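Local coordinates for protein ATP-citrate lyase beta-subunit (Chlorobium limicola, PDB 6HXJ) that probably takes part, as one subunit of ATP-citrate lyase, in the ATP-driven, CoA-dependent cleavage of citrate to acetyl-CoA and oxaloacetate, at residues G258-L263 with N312-I317; E117-K122 with D130-V135; M241-R246 with D297-A302. All coordinates share one frame; numbering follows the deposited sequence.

Interaction 1 (G258-L263 with N312-I317); sequences GGEIAL and NIKHII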
loop_
_atom_site.group_PDB
_atom_site.type_symbol
_atom_site.label_atom_id
_atom_site.label_comp_id
_atom_site.label_asym_id
_atom_site.label_seq_id
_atom_site.Cartn_x
_atom_site.Cartn_y
_atom_site.Cartn_z
ATOM N N GLY A 258 54.569 -24.358 39.338
ATOM C CA GLY A 258 55.224 -25.505 38.722
ATOM C C GLY A 258 54.205 -26.414 38.074
ATOM O O GLY A 258 53.260 -25.935 37.434
ATOM N N GLY A 259 54.396 -27.717 38.240
ATOM C CA GLY A 259 53.497 -28.734 37.709
ATOM C C GLY A 259 53.709 -29.061 36.250
ATOM O O GLY A 259 53.707 -28.172 35.400
ATOM N N GLU A 260 53.881 -30.354 35.962
ATOM C CA GLU A 260 54.107 -30.879 34.617
ATOM C C GLU A 260 52.798 -31.214 33.881
ATOM O O GLU A 260 52.799 -31.284 32.651
ATOM C CB GLU A 260 55.030 -32.122 34.659
ATOM C CG GLU A 260 56.147 -32.102 35.702
ATOM C CD GLU A 260 57.134 -30.947 35.643
ATOM O OE1 GLU A 260 57.157 -30.140 36.601
ATOM O OE2 GLU A 260 57.878 -30.845 34.639
ATOM N N ILE A 261 51.696 -31.454 34.618
ATOM C CA ILE A 261 50.438 -31.842 33.978
ATOM C C ILE A 261 49.388 -30.705 34.013
ATOM O O ILE A 261 48.870 -30.344 35.074
ATOM C CB ILE A 261 49.884 -33.192 34.530
ATOM C CG1 ILE A 261 50.936 -34.308 34.463
ATOM C CG2 ILE A 261 48.640 -33.627 33.775
ATOM C CD1 ILE A 261 51.433 -34.764 35.802
ATOM N N ALA A 262 49.027 -30.209 32.823
ATOM C CA ALA A 262 48.039 -29.141 32.656
ATOM C C ALA A 262 46.611 -29.630 32.371
ATOM O O ALA A 262 46.374 -30.379 31.426
ATOM C CB ALA A 262 48.503 -28.158 31.584
ATOM N N LEU A 263 45.675 -29.195 33.193
ATOM C CA LEU A 263 44.282 -29.593 33.040
ATOM C C LEU A 263 43.466 -28.561 32.263
ATOM O O LEU A 263 43.551 -27.370 32.556
ATOM C CB LEU A 263 43.620 -29.848 34.422
ATOM C CG LEU A 263 44.354 -30.707 35.447
ATOM C CD1 LEU A 263 43.695 -30.586 36.811
ATOM C CD2 LEU A 263 44.456 -32.156 34.975
ATOM N N ASN A 312 56.845 -25.120 31.481
ATOM C CA ASN A 312 57.287 -26.510 31.649
ATOM C C ASN A 312 56.121 -27.524 31.828
ATOM O O ASN A 312 56.049 -28.295 32.796
ATOM C CB ASN A 312 58.372 -26.661 32.754
ATOM C CG ASN A 312 58.174 -25.834 34.013
ATOM O OD1 ASN A 312 57.366 -26.168 34.902
ATOM N ND2 ASN A 312 58.923 -24.732 34.112
ATOM N N ILE A 313 55.224 -27.526 30.862
ATOM C CA ILE A 313 54.125 -28.483 30.892
ATOM C C ILE A 313 54.420 -29.623 29.906
ATOM O O ILE A 313 54.802 -29.378 28.760
ATOM C CB ILE A 313 52.725 -27.836 30.738
ATOM C CG1 ILE A 313 52.527 -27.139 29.379
ATOM C CG2 ILE A 313 52.453 -26.886 31.896
ATOM C CD1 ILE A 313 51.085 -26.895 29.010
ATOM N N LYS A 314 54.277 -30.866 30.358
ATOM C CA LYS A 314 54.583 -32.026 29.518
ATOM C C LYS A 314 53.355 -32.609 28.801
ATOM O O LYS A 314 53.472 -32.970 27.631
ATOM C CB LYS A 314 55.352 -33.110 30.311
ATOM C CG LYS A 314 56.831 -32.775 30.514
ATOM C CD LYS A 314 57.359 -33.161 31.903
ATOM C CE LYS A 314 58.507 -34.151 31.875
ATOM N NZ LYS A 314 59.774 -33.561 31.358
ATOM N N HIS A 315 52.194 -32.731 29.500
ATOM C CA HIS A 315 50.934 -33.280 28.959
ATOM C C HIS A 315 49.827 -32.269 29.135
ATOM O O HIS A 315 49.887 -31.454 30.055
ATOM C CB HIS A 315 50.523 -34.592 29.693
ATOM C CG HIS A 315 51.632 -35.585 29.814
ATOM N ND1 HIS A 315 51.963 -36.424 28.762
ATOM C CD2 HIS A 315 52.516 -35.776 30.824
ATOM C CE1 HIS A 315 53.007 -37.127 29.179
ATOM N NE2 HIS A 315 53.375 -36.773 30.412
ATOM N N ILE A 316 48.790 -32.349 28.288
ATOM C CA ILE A 316 47.563 -31.544 28.431
ATOM C C ILE A 316 46.416 -32.555 28.613
ATOM O O ILE A 316 46.295 -33.483 27.807
ATOM C CB ILE A 316 47.245 -30.538 27.263
ATOM C CG1 ILE A 316 48.431 -29.603 26.902
ATOM C CG2 ILE A 316 45.960 -29.702 27.554
ATOM C CD1 ILE A 316 48.295 -28.942 25.548
ATOM N N ILE A 317 45.616 -32.391 29.698
ATOM C CA ILE A 317 44.478 -33.255 29.962
ATOM C C ILE A 317 43.209 -32.511 29.600
ATOM O O ILE A 317 42.749 -31.640 30.343
ATOM C CB ILE A 317 44.447 -33.876 31.399
ATOM C CG1 ILE A 317 45.770 -34.590 31.791
ATOM C CG2 ILE A 317 43.243 -34.807 31.601
ATOM C CD1 ILE A 317 46.292 -35.697 30.884
#

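Interaction 2 (E117-K122 with D130-V135); sequences ELLISK and DNWDSV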
loop_
_atom_site.group_PDB
_atom_site.type_symbol
_atom_site.label_atom_id
_atom_site.label_comp_id
_atom_site.label_asym_id
_atom_site.label_seq_id
_atom_site.Cartn_x
_atom_site.Cartn_y
_atom_site.Cartn_z
ATOM N N GLU A 117 23.798 -19.971 64.475
ATOM C CA GLU A 117 24.173 -20.274 65.844
ATOM C C GLU A 117 24.976 -19.099 66.384
ATOM O O GLU A 117 25.918 -18.647 65.723
ATOM C CB GLU A 117 25.011 -21.542 65.890
ATOM C CG GLU A 117 25.075 -22.185 67.260
ATOM C CD GLU A 117 25.849 -23.489 67.314
ATOM O OE1 GLU A 117 26.965 -23.555 66.744
ATOM O OE2 GLU A 117 25.331 -24.450 67.929
ATOM N N LEU A 118 24.583 -18.588 67.556
ATOM C CA LEU A 118 25.268 -17.485 68.187
ATOM C C LEU A 118 26.106 -18.033 69.314
ATOM O O LEU A 118 25.569 -18.636 70.233
ATOM C CB LEU A 118 24.261 -16.446 68.674
ATOM C CG LEU A 118 24.798 -15.192 69.367
ATOM C CD1 LEU A 118 25.630 -14.311 68.444
ATOM C CD2 LEU A 118 23.683 -14.400 69.949
ATOM N N LEU A 119 27.425 -17.884 69.205
ATOM C CA LEU A 119 28.362 -18.351 70.221
ATOM C C LEU A 119 28.830 -17.120 70.979
ATOM O O LEU A 119 29.180 -16.108 70.361
ATOM C CB LEU A 119 29.546 -19.122 69.588
ATOM C CG LEU A 119 29.324 -20.620 69.312
ATOM C CD1 LEU A 119 28.398 -20.840 68.162
ATOM C CD2 LEU A 119 30.620 -21.312 68.995
ATOM N N ILE A 120 28.773 -17.180 72.315
ATOM C CA ILE A 120 29.182 -16.070 73.167
ATOM C C ILE A 120 30.184 -16.518 74.243
ATOM O O ILE A 120 30.034 -17.578 74.836
ATOM C CB ILE A 120 27.947 -15.311 73.751
ATOM C CG1 ILE A 120 28.348 -13.935 74.315
ATOM C CG2 ILE A 120 27.135 -16.149 74.776
ATOM C CD1 ILE A 120 27.216 -13.059 74.568
ATOM N N SER A 121 31.193 -15.698 74.499
ATOM C CA SER A 121 32.159 -15.991 75.558
ATOM C C SER A 121 32.576 -14.730 76.280
ATOM O O SER A 121 32.674 -13.665 75.673
ATOM C CB SER A 121 33.389 -16.705 75.010
ATOM O OG SER A 121 34.126 -17.287 76.070
ATOM N N LYS A 122 32.831 -14.853 77.577
ATOM C CA LYS A 122 33.312 -13.745 78.406
ATOM C C LYS A 122 34.838 -13.656 78.285
ATOM O O LYS A 122 35.412 -12.605 78.560
ATOM C CB LYS A 122 32.893 -13.962 79.864
ATOM C CG LYS A 122 32.480 -12.688 80.583
ATOM C CD LYS A 122 31.980 -12.972 81.996
ATOM C CE LYS A 122 31.867 -11.705 82.809
ATOM N NZ LYS A 122 31.802 -11.991 84.266
ATOM N N ASP A 130 41.829 -22.249 74.693
ATOM C CA ASP A 130 41.730 -23.144 75.851
ATOM C C ASP A 130 40.367 -23.003 76.530
ATOM O O ASP A 130 39.802 -24.002 76.985
ATOM C CB ASP A 130 42.888 -22.918 76.854
ATOM C CG ASP A 130 43.084 -24.038 77.868
ATOM O OD1 ASP A 130 43.447 -25.167 77.451
ATOM O OD2 ASP A 130 42.948 -23.768 79.085
ATOM N N ASN A 131 39.827 -21.758 76.537
ATOM C CA ASN A 131 38.540 -21.359 77.106
ATOM C C ASN A 131 37.385 -21.589 76.125
ATOM O O ASN A 131 36.609 -20.679 75.809
ATOM C CB ASN A 131 38.577 -19.907 77.599
ATOM C CG ASN A 131 39.476 -19.687 78.784
ATOM O OD1 ASN A 131 39.411 -20.397 79.792
ATOM N ND2 ASN A 131 40.355 -18.710 78.669
ATOM N N TRP A 132 37.264 -22.829 75.654
ATOM C CA TRP A 132 36.164 -23.185 74.774
ATOM C C TRP A 132 34.968 -23.782 75.554
ATOM O O TRP A 132 33.893 -23.951 74.982
ATOM C CB TRP A 132 36.607 -24.059 73.595
ATOM C CG TRP A 132 35.663 -23.950 72.429
ATOM C CD1 TRP A 132 34.714 -24.859 72.060
ATOM C CD2 TRP A 132 35.471 -22.803 71.580
ATOM N NE1 TRP A 132 33.979 -24.373 71.000
ATOM C CE2 TRP A 132 34.424 -23.115 70.685
ATOM C CE3 TRP A 132 36.106 -21.553 71.467
ATOM C CZ2 TRP A 132 34.008 -22.231 69.682
ATOM C CZ3 TRP A 132 35.678 -20.671 70.486
ATOM C CH2 TRP A 132 34.643 -21.013 69.607
ATOM N N ASP A 133 35.125 -24.021 76.872
ATOM C CA ASP A 133 34.026 -24.505 77.726
ATOM C C ASP A 133 33.210 -23.293 78.176
ATOM O O ASP A 133 32.030 -23.422 78.529
ATOM C CB ASP A 133 34.583 -25.264 78.957
ATOM C CG ASP A 133 34.532 -26.790 78.922
ATOM O OD1 ASP A 133 34.470 -27.365 77.804
ATOM O OD2 ASP A 133 34.613 -27.412 80.008
ATOM N N SER A 134 33.866 -22.113 78.161
ATOM C CA SER A 134 33.273 -20.839 78.550
ATOM C C SER A 134 32.217 -20.388 77.554
ATOM O O SER A 134 31.364 -19.572 77.897
ATOM C CB SER A 134 34.354 -19.775 78.715
ATOM O OG SER A 134 34.989 -19.400 77.507
ATOM N N VAL A 135 32.286 -20.928 76.324
ATOM C CA VAL A 135 31.406 -20.621 75.200
ATOM C C VAL A 135 30.000 -21.205 75.380
ATOM O O VAL A 135 29.815 -22.418 75.534
ATOM C CB VAL A 135 32.025 -21.003 73.830
ATOM C CG1 VAL A 135 31.037 -20.809 72.690
ATOM C CG2 VAL A 135 33.300 -20.218 73.556
#

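Interaction 3 (M241-R246 with D297-A302); sequences MEIDSR and DWAVEA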
loop_
_atom_site.group_PDB
_atom_site.type_symbol
_atom_site.label_atom_id
_atom_site.label_comp_id
_atom_site.label_asym_id
_atom_site.label_seq_id
_atom_site.Cartn_x
_atom_site.Cartn_y
_atom_site.Cartn_z
ATOM N N MET A 241 38.552 -14.469 34.923
ATOM C CA MET A 241 37.442 -14.045 35.798
ATOM C C MET A 241 36.580 -12.970 35.111
ATOM O O MET A 241 35.362 -12.916 35.322
ATOM C CB MET A 241 37.949 -13.480 37.135
ATOM C CG MET A 241 38.665 -14.458 38.010
ATOM S SD MET A 241 39.014 -13.708 39.631
ATOM C CE MET A 241 37.290 -13.645 40.420
ATOM N N GLU A 242 37.218 -12.108 34.307
ATOM C CA GLU A 242 36.569 -11.046 33.540
ATOM C C GLU A 242 35.699 -11.706 32.456
ATOM O O GLU A 242 34.518 -11.367 32.288
ATOM C CB GLU A 242 37.674 -10.128 32.936
ATOM C CG GLU A 242 37.215 -9.095 31.907
ATOM C CD GLU A 242 38.151 -8.814 30.738
ATOM O OE1 GLU A 242 37.638 -8.625 29.610
ATOM O OE2 GLU A 242 39.387 -8.771 30.944
ATOM N N ILE A 243 36.313 -12.674 31.746
ATOM C CA ILE A 243 35.664 -13.448 30.692
ATOM C C ILE A 243 34.408 -14.143 31.244
ATOM O O ILE A 243 33.354 -14.041 30.630
ATOM C CB ILE A 243 36.642 -14.425 29.972
ATOM C CG1 ILE A 243 37.643 -13.635 29.107
ATOM C CG2 ILE A 243 35.856 -15.397 29.063
ATOM C CD1 ILE A 243 38.906 -14.337 28.815
ATOM N N ASP A 244 34.518 -14.787 32.425
ATOM C CA ASP A 244 33.434 -15.497 33.100
ATOM C C ASP A 244 32.270 -14.578 33.455
ATOM O O ASP A 244 31.132 -14.933 33.158
ATOM C CB ASP A 244 33.952 -16.262 34.338
ATOM C CG ASP A 244 33.055 -17.340 34.937
ATOM O OD1 ASP A 244 31.866 -17.422 34.545
ATOM O OD2 ASP A 244 33.532 -18.086 35.816
ATOM N N SER A 245 32.539 -13.412 34.072
ATOM C CA SER A 245 31.495 -12.460 34.465
ATOM C C SER A 245 30.620 -12.005 33.279
ATOM O O SER A 245 29.397 -11.901 33.413
ATOM C CB SER A 245 32.114 -11.259 35.176
ATOM O OG SER A 245 32.970 -10.534 34.311
ATOM N N ARG A 246 31.263 -11.770 32.123
ATOM C CA ARG A 246 30.621 -11.334 30.890
ATOM C C ARG A 246 29.786 -12.444 30.253
ATOM O O ARG A 246 28.804 -12.134 29.597
ATOM C CB ARG A 246 31.679 -10.801 29.896
ATOM C CG ARG A 246 32.310 -9.464 30.324
ATOM C CD ARG A 246 33.623 -9.155 29.614
ATOM N NE ARG A 246 33.436 -8.444 28.342
ATOM C CZ ARG A 246 33.611 -8.988 27.138
ATOM N NH1 ARG A 246 33.986 -10.258 27.022
ATOM N NH2 ARG A 246 33.420 -8.264 26.040
ATOM N N ASP A 297 32.529 -20.402 22.579
ATOM C CA ASP A 297 33.809 -20.949 22.063
ATOM C C ASP A 297 34.954 -19.980 22.344
ATOM O O ASP A 297 35.983 -20.432 22.857
ATOM C CB ASP A 297 33.731 -21.269 20.575
ATOM C CG ASP A 297 32.873 -20.283 19.819
ATOM O OD1 ASP A 297 32.294 -19.413 20.471
ATOM O OD2 ASP A 297 32.793 -20.405 18.592
ATOM N N TRP A 298 34.782 -18.703 22.008
ATOM C CA TRP A 298 35.881 -17.755 22.235
ATOM C C TRP A 298 36.419 -17.797 23.677
ATOM O O TRP A 298 37.629 -17.748 23.861
ATOM C CB TRP A 298 35.478 -16.354 21.807
ATOM C CG TRP A 298 34.329 -15.779 22.563
ATOM C CD1 TRP A 298 33.007 -15.834 22.231
ATOM C CD2 TRP A 298 34.411 -15.010 23.771
ATOM N NE1 TRP A 298 32.259 -15.131 23.147
ATOM C CE2 TRP A 298 33.098 -14.609 24.102
ATOM C CE3 TRP A 298 35.475 -14.609 24.604
ATOM C CZ2 TRP A 298 32.818 -13.819 25.227
ATOM C CZ3 TRP A 298 35.198 -13.818 25.708
ATOM C CH2 TRP A 298 33.882 -13.439 26.018
ATOM N N ALA A 299 35.529 -17.901 24.680
ATOM C CA ALA A 299 35.928 -17.977 26.085
ATOM C C ALA A 299 36.735 -19.264 26.355
ATOM O O ALA A 299 37.694 -19.263 27.132
ATOM C CB ALA A 299 34.686 -17.925 26.966
ATOM N N VAL A 300 36.323 -20.353 25.694
ATOM C CA VAL A 300 36.961 -21.662 25.779
ATOM C C VAL A 300 38.325 -21.548 25.094
ATOM O O VAL A 300 39.294 -22.064 25.631
ATOM C CB VAL A 300 36.100 -22.787 25.162
ATOM C CG1 VAL A 300 36.798 -24.133 25.247
ATOM C CG2 VAL A 300 34.735 -22.871 25.838
ATOM N N GLU A 301 38.400 -20.841 23.937
ATOM C CA GLU A 301 39.631 -20.597 23.180
ATOM C C GLU A 301 40.589 -19.767 24.047
ATOM O O GLU A 301 41.788 -20.070 24.102
ATOM C CB GLU A 301 39.301 -19.884 21.852
ATOM C CG GLU A 301 40.456 -19.741 20.880
ATOM C CD GLU A 301 40.089 -19.160 19.525
ATOM O OE1 GLU A 301 41.023 -18.919 18.724
ATOM O OE2 GLU A 301 38.878 -18.986 19.244
ATOM N N ALA A 302 40.035 -18.762 24.765
ATOM C CA ALA A 302 40.775 -17.888 25.668
ATOM C C ALA A 302 41.429 -18.736 26.769
ATOM O O ALA A 302 42.625 -18.574 27.057
ATOM C CB ALA A 302 39.826 -16.862 26.272
#

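Interaction 1 (G258-L263 with N312-I317)
Two neighbouring parallel strands, 261-263 and 315-317, meet here in the central sheet of a flavodoxin-like, doubly wound alpha/beta domain. A262 carries the pairing in the manner of parallel strands, bonding to the two residues that flank I316. Its N donates to H315 O (3.2 Å), and its O lies almost on line with the N-H of I317, accepting at 2.8 Å with 173° at the hydrogen. Just before the strands, K314 N gives a further bond to E260 O (2.8 Å).

Side chains alternate across the sheet. On one face I261 and I317 run side by side, CG2 of the first against CG1 of the second (3.6 Å), and L263 CD2 reaches I317 CB at 4.0 Å; branched aliphatic residues make up most of this layer on the strands, and helices 268-280 and 391-397 cover it. H315 shares that face, with I261 CG1 at its ring edge and W354 as an aromatic neighbour. The small A262 points to the opposite face, where its CB meets I313 CD1 (3.9 Å).

Outward, G258 and G259 both take positive phi (85° and 81°), a conformation that suits residues lacking a CB. E260 bends alongside K314, OE2 touching the lysine's CD at 3.6 Å while NZ stays 4.7 Å from OE2. E260 N is held by T284 OG1, and L263 O accepts a hydrogen bond from N287 ND2.

Interaction 2 (E117-K122 with D130-V135)
V135, L119 and S121 give up most of the surface buried where the end of strand 115-121 meets the loop that leads back into strand 136-141. The two strands are antiparallel neighbours in the sheet of the ATP-grasp region, joined by a long connection, and V135 is the last loop residue before the pairing resumes. Its CA-H points at I120 O (CA to O 3.4 Å, 152° at the hydrogen), next to the backbone bonding of I120 with R136.

The valine's two branches part company. CG1, anti to its own backbone N, lies against L119 CD2 at 3.8 Å, whereas CG2 turns to S121 CB, also at 3.8 Å. A beta-branched residue suits the position because it can serve both neighbours at once. L119 has a second partner in W132: the same CD2 approaches the indole at CZ2 (3.6 Å), the two side chains crossing at about a right angle. V135 CG2 also stands over one face of that indole, offset toward its rim. L119 and S121 thus face the loop, while L118 and I120 turn to the opposite side, where helix 163-181 packs on them.

S121 is small enough to bring its hydroxyl close to the loop. Its OG sits 2.7 Å from S134 OG, whose rotation is steered by a bond donated to N131 O (2.7 Å), from well above that carbonyl plane. N131 is the centre of an inverse gamma turn, closed by a weak bond from W132 N to D130 O. S121 OG has a further, weak partner in H123 N. The chemistry is therefore divided: the side formed by L119, V135 and W132 depends on shape, while the serine pair beside it ties the strand end to the turn by polar contact, with S134 OG committed to N131 O.

Interaction 3 (M241-R246 with D297-A302)
W298 has CG in the crowded position between its backbone N and carbonyl carbon (chi1 62°), which sends the indole out across the gap toward helix 235-246, with A299 CB 4.1 Å above the ring plane, offset toward the rim. I243 instead sets CG2 anti to its backbone N, and R246 bends at chi3 to reach the indole. I243 is the central apolar residue: CG2 touches A299 CB at 3.5 Å and W298 CZ3 at 3.8 Å, while CD1 reaches A302 CB (3.7 Å). Alanines three residues apart suit this face, since their short side chains let the isoleucine lie across both, one branch on each methyl.

The segments belong to helices 235-246 and 297-309; the six-residue pieces run antiparallel at 167°, their axes 10.6 Å apart at closest approach. The second helix is the crossover of a beta-alpha-beta unit joining parallel strands 287-292 and 315-318.

R246 NH1 lies 3.3 Å from W298 CH2; this atom and CZ3 sit at the edge of the guanidinium, near its plane, and the two planes are 71° apart, so no stack forms. The indole NE1 is hydrogen-bonded to the backbone of another protein's chain. An alanine in place of W298 removes the indole and its NE1 bond, and would probably loosen the helix packing and weaken the contact with that chain. The R246 side chain lies about 8 Å from bound coenzyme A.

In the fold
Interaction 2 comes first along the chain and lies in the ATP-grasp region, on its own antiparallel sheet; the other two fall in the citrate-binding region. Its centre is about 46 to 47 Å from theirs, across the middle of the chain. Interactions 1 and 3 alternate in sequence (241-246, 258-263, 297-302, 312-317), and their centres are about 21 Å apart without touching. Helix 297-309 of interaction 3 is followed, after a short loop, by strand 315-318 of interaction 1, so a sheet pairing and a helix packing belong to one alpha/beta domain. Interaction 3 sits at the end nearer coenzyme A, whereas interaction 2 belongs to the ATP-grasp region, which probably serves nucleotide binding.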